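Local coordinates for protein Mypaa.01249.c (Mycobacterium paratuberculosis, PDB 3RD5) that probably acts as an oxidoreductase of the short-chain dehydrogenase/reductase family, although its substrate is unknown, at residues 42-47 with 63-68. Residues are numbered along the deposited sequence; the frame is centred on the assembly and turned at random. Where two conformers were deposited one is given.
Sequences TVIMAV and QVEVRE
Ile-44 of strand 42-47 packs against one face of the guanidinium of Arg-67 in the neighbouring strand 63-68. The two strands are parallel. With helix 50-57 they form a beta-alpha-beta unit of the Rossmann fold, and 63-68 is the outermost strand at this side of the sheet. Five backbone hydrogen bonds join them, from Val-43 N to Gln-63 O at one end to Val-47 N to Arg-67 O (3.0 Å) at the other.

The side chain of Arg-67 starts on the same face as Ile-44 and Glu-65. CG is anti to the carbonyl carbon (chi1 -62°), and the chain runs extended to NE. CG and CD pass Ile-44 CG2, with CD at 3.8 Å from it. NE is 3.9 Å from Ile-44 CG2 and donates to Glu-65 OE2 from above the carboxylate plane, a salt bridge. CZ, NH1 and NH2 all lie near Ile-44 CD1, which sits offset toward the rim; NH2 is at 3.8 Å.

On the other face, Val-64 and Val-66 touch Ala-57 of helix 50-57. At the strand end, Val-47 CG2 meets Val-66 CG1 at 3.8 Å. Arg-67 NE and NH2 grip the carboxylate side-on, which would limit guanidinium rotation. NH2 donates to Glu-65 OE1 at 3.0 Å, on the syn side, 28° out of the carboxylate plane.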
# COMPACT_ATOMS: atom_id res chain seq x y z
N THR A 42 13.65 10.99 -5.78
CA THR A 42 14.48 10.36 -4.76
C THR A 42 13.61 9.28 -4.14
O THR A 42 12.66 9.58 -3.42
CB THR A 42 14.94 11.37 -3.70
OG1 THR A 42 15.79 12.36 -4.32
CG2 THR A 42 15.71 10.67 -2.60
N VAL A 43 13.91 8.02 -4.43
CA VAL A 43 13.10 6.88 -3.98
C VAL A 43 13.77 6.21 -2.79
O VAL A 43 14.99 5.97 -2.81
CB VAL A 43 12.89 5.84 -5.09
CG1 VAL A 43 12.05 4.66 -4.58
CG2 VAL A 43 12.22 6.46 -6.33
N ILE A 44 13.00 5.98 -1.74
CA ILE A 44 13.44 5.21 -0.57
C ILE A 44 12.65 3.90 -0.58
O ILE A 44 11.43 3.92 -0.35
CB ILE A 44 13.19 5.99 0.73
CG1 ILE A 44 13.98 7.30 0.73
CG2 ILE A 44 13.56 5.13 1.95
CD1 ILE A 44 13.54 8.28 1.82
N MET A 45 13.33 2.80 -0.91
CA MET A 45 12.73 1.49 -0.92
C MET A 45 12.94 0.87 0.44
O MET A 45 14.08 0.70 0.89
CB MET A 45 13.37 0.60 -1.98
CG MET A 45 12.96 -0.84 -1.93
SD MET A 45 11.27 -1.00 -2.42
CE MET A 45 11.44 0.28 -3.73
N ALA A 46 11.84 0.51 1.10
CA ALA A 46 11.85 0.02 2.48
C ALA A 46 11.48 -1.45 2.47
O ALA A 46 10.34 -1.80 2.16
CB ALA A 46 10.87 0.86 3.29
N VAL A 47 12.47 -2.31 2.76
CA VAL A 47 12.37 -3.76 2.55
C VAL A 47 12.98 -4.54 3.70
O VAL A 47 13.84 -4.04 4.41
CB VAL A 47 13.06 -4.18 1.25
CG1 VAL A 47 12.36 -3.51 0.06
CG2 VAL A 47 14.59 -3.87 1.23
N GLN A 63 17.86 7.65 -8.54
CA GLN A 63 18.19 7.52 -7.10
C GLN A 63 17.23 6.60 -6.37
O GLN A 63 16.13 7.01 -5.99
CB GLN A 63 18.23 8.90 -6.48
CG GLN A 63 19.37 9.72 -7.02
CD GLN A 63 19.47 11.09 -6.38
OE1 GLN A 63 19.05 12.08 -6.96
NE2 GLN A 63 20.01 11.14 -5.14
N VAL A 64 17.59 5.31 -6.22
CA VAL A 64 16.80 4.37 -5.40
C VAL A 64 17.68 3.93 -4.24
O VAL A 64 18.67 3.20 -4.45
CB VAL A 64 16.32 3.14 -6.19
CG1 VAL A 64 15.46 2.26 -5.31
CG2 VAL A 64 15.54 3.56 -7.44
N GLU A 65 17.35 4.41 -3.04
CA GLU A 65 18.02 4.05 -1.79
C GLU A 65 17.29 2.91 -1.12
O GLU A 65 16.09 2.90 -1.15
CB GLU A 65 18.09 5.25 -0.81
CG GLU A 65 18.81 4.92 0.51
CD GLU A 65 18.67 5.97 1.60
OE1 GLU A 65 18.05 7.04 1.37
OE2 GLU A 65 19.21 5.70 2.71
N VAL A 66 18.01 1.98 -0.52
CA VAL A 66 17.40 0.87 0.22
C VAL A 66 17.60 1.05 1.73
O VAL A 66 18.73 1.30 2.20
CB VAL A 66 18.03 -0.43 -0.25
CG1 VAL A 66 17.58 -1.61 0.60
CG2 VAL A 66 17.65 -0.67 -1.71
N ARG A 67 16.50 0.92 2.47
CA ARG A 67 16.52 0.96 3.95
C ARG A 67 15.75 -0.24 4.48
O ARG A 67 14.84 -0.76 3.83
CB ARG A 67 15.90 2.24 4.48
CG ARG A 67 16.60 3.51 4.07
CD ARG A 67 16.07 4.71 4.80
NE ARG A 67 16.63 5.93 4.22
CZ ARG A 67 16.21 7.16 4.49
NH1 ARG A 67 15.29 7.38 5.41
NH2 ARG A 67 16.73 8.18 3.82
N GLU A 68 16.09 -0.63 5.70
CA GLU A 68 15.46 -1.78 6.34
C GLU A 68 14.11 -1.44 6.94
O GLU A 68 13.97 -0.44 7.66
CB GLU A 68 16.35 -2.33 7.47
CG GLU A 68 16.00 -3.74 7.87
CD GLU A 68 16.81 -4.24 9.03
OE1 GLU A 68 18.00 -3.88 9.13
OE2 GLU A 68 16.25 -5.01 9.84